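Dihydropteroate synthase (Anaplasma phagocytophilum, PDB 6UCZ) probably catalyses a step of folate biosynthesis, the condensation of a dihydropterin pyrophosphate with 4-aminobenzoate to give dihydropteroate, and binds pterin-6-yl-methyl-monophosphate in its pocket. Local coordinates at residues 61-66 and 101-106; 70-75 and 95-100; 222-227 and 263-268. All blocks are in the same frame, centred on the assembly; numbering follows the deposited sequence. Where two conformers were deposited one is given.

Interaction 1 of 3, residues 61-66 and 101-106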
loop_
_atom_site.group_PDB
_atom_site.type_symbol
_atom_site.label_atom_id
_atom_site.label_comp_id
_atom_site.label_asym_id
_atom_site.label_seq_id
_atom_site.Cartn_x
_atom_site.Cartn_y
_atom_site.Cartn_z
ATOM N N ASP A 61 1.831 -17.800 -6.918
ATOM C CA ASP A 61 0.496 -18.100 -6.404
ATOM C C ASP A 61 -0.389 -16.861 -6.423
ATOM O O ASP A 61 -1.586 -16.950 -6.724
ATOM C CB ASP A 61 0.580 -18.668 -4.988
ATOM C CG ASP A 61 1.168 -20.059 -4.952
ATOM O OD1 ASP A 61 1.119 -20.761 -5.987
ATOM O OD2 ASP A 61 1.672 -20.457 -3.882
ATOM N N LEU A 62 0.185 -15.695 -6.117
ATOM C CA LEU A 62 -0.591 -14.457 -6.144
ATOM C C LEU A 62 -1.069 -14.146 -7.555
ATOM O O LEU A 62 -2.210 -13.717 -7.756
ATOM C CB LEU A 62 0.245 -13.299 -5.602
ATOM C CG LEU A 62 0.681 -13.334 -4.133
ATOM C CD1 LEU A 62 1.665 -12.202 -3.861
ATOM C CD2 LEU A 62 -0.507 -13.235 -3.204
ATOM N N ILE A 63 -0.198 -14.358 -8.543
ATOM C CA ILE A 63 -0.571 -14.178 -9.946
ATOM C C ILE A 63 -1.728 -15.095 -10.322
ATOM O O ILE A 63 -2.733 -14.653 -10.891
ATOM C CB ILE A 63 0.654 -14.429 -10.846
ATOM C CG1 ILE A 63 1.693 -13.332 -10.611
ATOM C CG2 ILE A 63 0.252 -14.533 -12.300
ATOM C CD1 ILE A 63 3.024 -13.615 -11.209
ATOM N N GLU A 64 -1.600 -16.387 -10.011
ATOM C CA GLU A 64 -2.595 -17.353 -10.468
ATOM C C GLU A 64 -3.955 -17.121 -9.805
ATOM O O GLU A 64 -4.992 -17.512 -10.358
ATOM C CB GLU A 64 -2.095 -18.780 -10.237
ATOM C CG GLU A 64 -3.034 -19.853 -10.789
ATOM C CD GLU A 64 -3.220 -19.748 -12.311
ATOM O OE1 GLU A 64 -2.300 -19.247 -13.000
ATOM O OE2 GLU A 64 -4.290 -20.163 -12.815
ATOM N N HIS A 65 -3.974 -16.541 -8.607
ATOM C CA HIS A 65 -5.230 -16.277 -7.917
ATOM C C HIS A 65 -5.812 -14.914 -8.236
ATOM O O HIS A 65 -6.780 -14.513 -7.585
ATOM C CB HIS A 65 -5.071 -16.426 -6.404
ATOM C CG HIS A 65 -4.953 -17.847 -5.961
ATOM N ND1 HIS A 65 -3.744 -18.454 -5.699
ATOM C CD2 HIS A 65 -5.899 -18.793 -5.757
ATOM C CE1 HIS A 65 -3.951 -19.707 -5.341
ATOM N NE2 HIS A 65 -5.251 -19.939 -5.368
ATOM N N GLY A 66 -5.237 -14.182 -9.182
ATOM C CA GLY A 66 -5.879 -13.013 -9.739
ATOM C C GLY A 66 -5.347 -11.649 -9.324
ATOM O O GLY A 66 -6.062 -10.647 -9.510
ATOM N N ILE A 101 9.469 -9.737 -11.432
ATOM C CA ILE A 101 9.084 -8.819 -12.499
ATOM C C ILE A 101 8.845 -9.580 -13.799
ATOM O O ILE A 101 7.877 -9.311 -14.519
ATOM C CB ILE A 101 10.151 -7.718 -12.661
ATOM C CG1 ILE A 101 10.123 -6.776 -11.458
ATOM C CG2 ILE A 101 9.969 -6.952 -13.973
ATOM C CD1 ILE A 101 11.375 -5.917 -11.353
ATOM N N ARG A 102 9.717 -10.542 -14.117
ATOM C CA ARG A 102 9.555 -11.312 -15.349
ATOM C C ARG A 102 8.274 -12.140 -15.314
ATOM O O ARG A 102 7.515 -12.185 -16.292
ATOM C CB ARG A 102 10.765 -12.219 -15.584
ATOM C CG ARG A 102 10.763 -12.898 -16.958
ATOM C CD ARG A 102 11.863 -13.944 -17.059
ATOM N NE ARG A 102 11.591 -15.078 -16.181
ATOM C CZ ARG A 102 10.861 -16.136 -16.518
ATOM N NH1 ARG A 102 10.337 -16.231 -17.738
ATOM N NH2 ARG A 102 10.668 -17.105 -15.633
ATOM N N ILE A 103 8.039 -12.835 -14.205
ATOM C CA ILE A 103 6.869 -13.699 -14.107
ATOM C C ILE A 103 5.592 -12.866 -14.086
ATOM O O ILE A 103 4.603 -13.209 -14.744
ATOM C CB ILE A 103 6.999 -14.602 -12.864
ATOM C CG1 ILE A 103 8.182 -15.562 -13.039
ATOM C CG2 ILE A 103 5.722 -15.387 -12.614
ATOM C CD1 ILE A 103 8.731 -16.101 -11.738
ATOM N N ALA A 104 5.598 -11.746 -13.359
ATOM C CA ALA A 104 4.413 -10.893 -13.309
ATOM C C ALA A 104 4.123 -10.266 -14.668
ATOM O O ALA A 104 2.986 -10.313 -15.152
ATOM C CB ALA A 104 4.573 -9.812 -12.241
ATOM N N HIS A 105 5.136 -9.660 -15.298
ATOM C CA HIS A 105 4.892 -8.995 -16.574
ATOM C C HIS A 105 4.469 -9.991 -17.646
ATOM O O HIS A 105 3.611 -9.681 -18.480
ATOM C CB HIS A 105 6.132 -8.215 -17.009
ATOM C CG HIS A 105 6.332 -6.950 -16.237
ATOM N ND1 HIS A 105 7.415 -6.119 -16.430
ATOM C CD2 HIS A 105 5.591 -6.383 -15.255
ATOM C CE1 HIS A 105 7.330 -5.089 -15.605
ATOM N NE2 HIS A 105 6.232 -5.224 -14.881
ATOM N N ASN A 106 5.050 -11.201 -17.624
ATOM C CA ASN A 106 4.625 -12.249 -18.546
ATOM C C ASN A 106 3.137 -12.530 -18.409
ATOM O O ASN A 106 2.479 -12.872 -19.395
ATOM C CB ASN A 106 5.427 -13.533 -18.313
ATOM C CG ASN A 106 6.761 -13.541 -19.051
ATOM O OD1 ASN A 106 7.091 -12.604 -19.780
ATOM N ND2 ASN A 106 7.536 -14.605 -18.859
#
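Ile63 against Ile103 and Ala104 is an apolar helix-to-helix contact on the outside of the (beta/alpha)8 barrel, where the last turn of helix 52-64 meets the end of helix 97-106. One methyl group does nearly all the touching. Ile63 CG1 lies beside the backbone N and the chain runs on extended (chi2 168°), which carries CD1 well out from its own helix toward the other. There CD1 comes within 3.5 Å of Ile103 CG2, a close methyl pair, and rests 3.7 Å from Ala104 CA. The side chains of Ile63 and Ile103 cross at about a right angle, and the far end of Ile103 leads away, leaving its CG2 branch to make the contact. The small Ala104 lets the CD1 methyl settle against backbone; its own CB packs inward on Val109 and Val111. Beyond Ile63 the helix stops in a Schellman motif, with Gly66 as the C-prime residue at positive phi (106°) and Gly66 N bonded to Ile63 O. On the last turn, Asp61 O accepts two bonds from one residue: His65 ND1 at 2.8 Å and His65 N at 3.1 Å reach it from opposite faces of its carbonyl plane.

Interaction 2 of 3, residues 70-75 and 95-100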
loop_
_atom_site.group_PDB
_atom_site.type_symbol
_atom_site.label_atom_id
_atom_site.label_comp_id
_atom_site.label_asym_id
_atom_site.label_seq_id
_atom_site.Cartn_x
_atom_site.Cartn_y
_atom_site.Cartn_z
ATOM N N ILE A 70 1.671 -7.029 -7.781
ATOM C CA ILE A 70 2.402 -7.671 -6.690
ATOM C C ILE A 70 3.226 -6.595 -5.994
ATOM O O ILE A 70 4.111 -5.986 -6.612
ATOM C CB ILE A 70 3.312 -8.806 -7.185
ATOM C CG1 ILE A 70 2.556 -9.774 -8.095
ATOM C CG2 ILE A 70 3.925 -9.535 -5.994
ATOM C CD1 ILE A 70 1.477 -10.560 -7.390
ATOM N N ASP A 71 2.950 -6.374 -4.712
ATOM C CA ASP A 71 3.650 -5.377 -3.907
ATOM C C ASP A 71 4.760 -6.072 -3.123
ATOM O O ASP A 71 4.486 -6.817 -2.179
ATOM C CB ASP A 71 2.673 -4.663 -2.974
ATOM C CG ASP A 71 3.320 -3.538 -2.187
ATOM O OD1 ASP A 71 3.980 -2.684 -2.813
ATOM O OD2 ASP A 71 3.136 -3.485 -0.944
ATOM N N VAL A 72 6.010 -5.814 -3.506
ATOM C CA VAL A 72 7.167 -6.493 -2.932
ATOM C C VAL A 72 7.804 -5.586 -1.884
ATOM O O VAL A 72 8.207 -4.453 -2.182
ATOM C CB VAL A 72 8.190 -6.868 -4.011
ATOM C CG1 VAL A 72 9.282 -7.757 -3.408
ATOM C CG2 VAL A 72 7.504 -7.532 -5.220
ATOM N N GLY A 73 7.946 -6.101 -0.670
ATOM C CA GLY A 73 8.530 -5.325 0.404
ATOM C C GLY A 73 9.515 -6.115 1.236
ATOM O O GLY A 73 9.339 -7.318 1.454
ATOM N N ALA A 74 10.567 -5.449 1.697
ATOM C CA ALA A 74 11.623 -6.108 2.445
ATOM C C ALA A 74 11.860 -5.519 3.823
ATOM O O ALA A 74 12.727 -6.025 4.547
ATOM C CB ALA A 74 12.942 -6.055 1.660
ATOM N N GLU A 75 11.127 -4.476 4.218
ATOM C CA GLU A 75 11.302 -3.875 5.538
ATOM C C GLU A 75 10.005 -4.042 6.312
ATOM O O GLU A 75 9.010 -3.373 6.012
ATOM C CB GLU A 75 11.694 -2.395 5.444
ATOM C CG GLU A 75 12.196 -1.825 6.779
ATOM C CD GLU A 75 12.767 -0.417 6.672
ATOM O OE1 GLU A 75 12.553 0.250 5.638
ATOM O OE2 GLU A 75 13.423 0.029 7.643
ATOM N N GLU A 95 17.720 -10.363 -5.289
ATOM C CA GLU A 95 17.734 -11.764 -5.690
ATOM C C GLU A 95 16.375 -12.224 -6.210
ATOM O O GLU A 95 16.305 -13.162 -7.010
ATOM C CB GLU A 95 18.138 -12.641 -4.502
ATOM C CG GLU A 95 19.504 -12.341 -3.910
ATOM C CD GLU A 95 20.645 -12.682 -4.846
ATOM O OE1 GLU A 95 20.468 -13.562 -5.721
ATOM O OE2 GLU A 95 21.723 -12.071 -4.698
ATOM N N VAL A 96 15.292 -11.582 -5.779
ATOM C CA VAL A 96 13.956 -12.034 -6.121
ATOM C C VAL A 96 13.269 -11.121 -7.129
ATOM O O VAL A 96 12.454 -11.601 -7.925
ATOM C CB VAL A 96 13.096 -12.172 -4.848
ATOM C CG1 VAL A 96 13.817 -12.998 -3.821
ATOM C CG2 VAL A 96 12.767 -10.801 -4.271
ATOM N N LEU A 97 13.592 -9.832 -7.128
ATOM C CA LEU A 97 12.829 -8.869 -7.913
ATOM C C LEU A 97 12.928 -9.090 -9.423
ATOM O O LEU A 97 11.903 -8.919 -10.106
ATOM C CB LEU A 97 13.269 -7.459 -7.494
ATOM C CG LEU A 97 12.316 -6.270 -7.608
ATOM C CD1 LEU A 97 10.968 -6.600 -6.967
ATOM C CD2 LEU A 97 12.938 -5.053 -6.912
ATOM N N PRO A 98 14.082 -9.445 -10.012
ATOM C CA PRO A 98 14.083 -9.713 -11.461
ATOM C C PRO A 98 13.145 -10.838 -11.879
ATOM O O PRO A 98 12.436 -10.698 -12.884
ATOM C CB PRO A 98 15.551 -10.058 -11.752
ATOM C CG PRO A 98 16.326 -9.390 -10.692
ATOM C CD PRO A 98 15.447 -9.502 -9.461
ATOM N N GLU A 99 13.126 -11.957 -11.149
ATOM C CA GLU A 99 12.247 -13.059 -11.531
ATOM C C GLU A 99 10.785 -12.708 -11.298
ATOM O O GLU A 99 9.927 -13.034 -12.125
ATOM C CB GLU A 99 12.615 -14.336 -10.770
ATOM C CG GLU A 99 13.518 -15.293 -11.545
ATOM C CD GLU A 99 12.897 -15.768 -12.848
ATOM O OE1 GLU A 99 12.080 -16.715 -12.826
ATOM O OE2 GLU A 99 13.222 -15.185 -13.898
ATOM N N ILE A 100 10.483 -12.030 -10.187
ATOM C CA ILE A 100 9.113 -11.610 -9.912
ATOM C C ILE A 100 8.619 -10.675 -11.005
ATOM O O ILE A 100 7.487 -10.803 -11.488
ATOM C CB ILE A 100 9.027 -10.955 -8.520
ATOM C CG1 ILE A 100 9.245 -11.998 -7.420
ATOM C CG2 ILE A 100 7.697 -10.198 -8.331
ATOM C CD1 ILE A 100 9.490 -11.395 -6.037
#
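No ring, amide or carboxylate has a face or an edge in the contact of Val72 with Leu97 and Ile100; every group that meets across it is aliphatic, so the fit is one of methyl branches alone. Val72, on strand 69-73, directs its side chain out of the barrel sheet toward helix 97-106. Val72 CG2, anti to the carbonyl carbon, touches two partners, Leu97 CD1 at 4.0 Å and Ile100 CG2 at 4.1 Å. Leu97 CD1 also lies 4.1 Å from Val72 CG1, so this one methyl spans the fork of the valine. Leu97 leaves its helix to one side of the strand, and its first torsion (chi1 -152°) swings CG round beside the carbonyl carbon, which brings the branched end nearer to Val72. Ile100 is directed toward the strand and meets Val72 tip to tip through CG2. One turn of helix 97-106 thus supplies two partners of Val72. Strand and helix belong to a beta-alpha-beta unit whose next strand is 110-115. Asp71 faces the other way, in a salt bridge with Arg274 and hydrogen bonds to Asn133 and Ser112; Arg274 and Asn133 line the pterin pocket. Around the apolar cluster, Leu93 of helix 86-93 also lies on Val72, Trp90 on Leu97, and Ile56 of helix 52-64 together with Leu36 of strand 31-37 on Ile100.

Interaction 3 of 3, residues 222-227 and 263-268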
loop_
_atom_site.group_PDB
_atom_site.type_symbol
_atom_site.label_atom_id
_atom_site.label_comp_id
_atom_site.label_asym_id
_atom_site.label_seq_id
_atom_site.Cartn_x
_atom_site.Cartn_y
_atom_site.Cartn_z
ATOM N N LYS A 222 -14.649 4.056 6.744
ATOM C CA LYS A 222 -16.055 4.382 6.514
ATOM C C LYS A 222 -16.199 5.644 5.682
ATOM O O LYS A 222 -17.132 5.760 4.878
ATOM C CB LYS A 222 -16.792 4.541 7.850
ATOM C CG LYS A 222 -18.044 5.403 7.776
ATOM C CD LYS A 222 -18.781 5.490 9.108
ATOM C CE LYS A 222 -17.947 6.177 10.183
ATOM N NZ LYS A 222 -18.733 6.419 11.437
ATOM N N ASN A 223 -15.282 6.596 5.849
ATOM C CA ASN A 223 -15.376 7.886 5.180
ATOM C C ASN A 223 -14.363 8.018 4.045
ATOM O O ASN A 223 -13.956 9.129 3.699
ATOM C CB ASN A 223 -15.210 9.022 6.191
ATOM C CG ASN A 223 -16.425 9.183 7.092
ATOM O OD1 ASN A 223 -16.402 8.847 8.280
ATOM N ND2 ASN A 223 -17.494 9.697 6.523
ATOM N N ILE A 224 -13.972 6.894 3.435
ATOM C CA ILE A 224 -12.936 6.918 2.410
ATOM C C ILE A 224 -13.364 7.750 1.205
ATOM O O ILE A 224 -12.513 8.247 0.459
ATOM C CB ILE A 224 -12.562 5.469 2.002
ATOM C CG1 ILE A 224 -11.214 5.447 1.275
ATOM C CG2 ILE A 224 -13.660 4.835 1.133
ATOM C CD1 ILE A 224 -10.036 5.794 2.176
ATOM N N GLY A 225 -14.672 7.915 0.996
ATOM C CA GLY A 225 -15.155 8.763 -0.084
ATOM C C GLY A 225 -14.690 10.205 0.014
ATOM O O GLY A 225 -14.541 10.880 -1.009
ATOM N N LYS A 226 -14.500 10.715 1.238
ATOM C CA LYS A 226 -13.990 12.075 1.390
ATOM C C LYS A 226 -12.558 12.201 0.875
ATOM O O LYS A 226 -12.191 13.228 0.293
ATOM C CB LYS A 226 -14.084 12.528 2.846
ATOM C CG LYS A 226 -13.724 13.999 3.022
ATOM C CD LYS A 226 -13.939 14.489 4.445
ATOM C CE LYS A 226 -13.401 15.903 4.628
ATOM N NZ LYS A 226 -13.807 16.482 5.939
ATOM N N LEU A 227 -11.733 11.177 1.074
ATOM C CA LEU A 227 -10.411 11.193 0.457
ATOM C C LEU A 227 -10.516 11.048 -1.060
ATOM O O LEU A 227 -9.764 11.685 -1.808
ATOM C CB LEU A 227 -9.549 10.078 1.044
ATOM C CG LEU A 227 -8.086 10.028 0.597
ATOM C CD1 LEU A 227 -7.358 11.340 0.877
ATOM C CD2 LEU A 227 -7.394 8.858 1.274
ATOM N N THR A 263 -15.180 -5.704 0.351
ATOM C CA THR A 263 -16.391 -5.506 -0.442
ATOM C C THR A 263 -16.891 -4.075 -0.323
ATOM O O THR A 263 -17.212 -3.433 -1.330
ATOM C CB THR A 263 -17.491 -6.474 -0.003
ATOM O OG1 THR A 263 -17.027 -7.823 -0.106
ATOM C CG2 THR A 263 -18.717 -6.303 -0.896
ATOM N N PHE A 264 -16.942 -3.551 0.907
ATOM C CA PHE A 264 -17.388 -2.177 1.125
ATOM C C PHE A 264 -16.466 -1.184 0.421
ATOM O O PHE A 264 -16.925 -0.242 -0.239
ATOM C CB PHE A 264 -17.424 -1.875 2.621
ATOM C CG PHE A 264 -17.572 -0.415 2.939
ATOM C CD1 PHE A 264 -18.844 0.151 3.030
ATOM C CD2 PHE A 264 -16.462 0.390 3.151
ATOM C CE1 PHE A 264 -19.003 1.502 3.320
ATOM C CE2 PHE A 264 -16.611 1.747 3.446
ATOM C CZ PHE A 264 -17.877 2.299 3.527
ATOM N N LEU A 265 -15.159 -1.355 0.593
ATOM C CA LEU A 265 -14.204 -0.441 -0.030
ATOM C C LEU A 265 -14.321 -0.477 -1.552
ATOM O O LEU A 265 -14.282 0.567 -2.212
ATOM C CB LEU A 265 -12.788 -0.799 0.410
ATOM C CG LEU A 265 -12.474 -0.613 1.890
ATOM C CD1 LEU A 265 -11.080 -1.153 2.160
ATOM C CD2 LEU A 265 -12.578 0.858 2.278
ATOM N N ALA A 266 -14.495 -1.669 -2.126
ATOM C CA ALA A 266 -14.699 -1.755 -3.572
ATOM C C ALA A 266 -15.963 -1.011 -3.996
ATOM O O ALA A 266 -15.971 -0.321 -5.023
ATOM C CB ALA A 266 -14.756 -3.224 -4.012
ATOM N N GLN A 267 -17.032 -1.095 -3.188
ATOM C CA GLN A 267 -18.254 -0.362 -3.502
ATOM C C GLN A 267 -18.052 1.151 -3.483
ATOM O O GLN A 267 -18.750 1.872 -4.205
ATOM C CB GLN A 267 -19.361 -0.760 -2.529
ATOM C CG GLN A 267 -19.826 -2.173 -2.725
ATOM C CD GLN A 267 -20.966 -2.532 -1.808
ATOM O OE1 GLN A 267 -20.768 -2.945 -0.662
ATOM N NE2 GLN A 267 -22.179 -2.368 -2.307
ATOM N N GLN A 268 -17.127 1.653 -2.655
ATOM C CA GLN A 268 -16.759 3.062 -2.614
ATOM C C GLN A 268 -15.798 3.460 -3.739
ATOM O O GLN A 268 -15.262 4.577 -3.707
ATOM C CB GLN A 268 -16.120 3.396 -1.263
ATOM C CG GLN A 268 -16.923 2.938 -0.054
ATOM C CD GLN A 268 -18.314 3.516 -0.010
ATOM O OE1 GLN A 268 -18.508 4.720 -0.184
ATOM N NE2 GLN A 268 -19.297 2.658 0.225
#
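Both backbones break from helical geometry where Lys222 and Ile224 meet Phe264 and Gln268: the chain kinks at Asn223 (phi -107°), between helix 214-222 and the short helix 224-228, while helix 255-267 runs out at Gln268. This is packing between neighbouring helical segments of the outer layer of the (beta/alpha)8 barrel, one following strand 202-205, the other following strand 235-236. Phe264 extends from the last helical turn toward the kink, and the edge of its ring faces main chain, with Lys222 O near the ring plane 3.8 Å from Phe264 CZ. That would set the slightly positive rim of the ring toward a carbonyl oxygen, probably a weakly favourable approach. With CG beside the backbone N (chi1 -51°), Gln268 CG lies 3.7 Å above one face of the Phe264 ring, offset toward the rim; the bend at chi2 then turns the amide end. The deeper half of the contact belongs to Ile224. On its inner side Ile224 packs with Leu265 on Val236 of strand 235-236, and it also touches Val270. With CG1 anti to the backbone N (chi1 -162°), its CG2 branch takes the crowded position between N and the carbonyl carbon and faces the other helix. There it has Leu265 CD2 at 4.3 Å, and, more tightly, Ile224 CG2 bears on the aliphatic stem of Gln268, 3.7 Å from CB and 4.0 Å from CG.

Interactions 1 and 2 are neighbours, their centres 12 Å apart, and share helix 97-106: its first turn faces strand 69-73 while its end meets helix 52-64. A touch of Leu62 and Ile63 on Ile70 is doubtful, since Ile70 was modelled in two conformers. In chain order 61-66 and 70-75 come first, then 95-100 and 101-106, so both contacts close over the same early part of the barrel. Interaction 3 follows later in the chain, its centre 29 Å from that of interaction 2 and on the opposite side of the chain's centre, with no touch. Together they join helix to helix and helix to sheet at two separate places round the one parallel barrel that holds the pterin ligand.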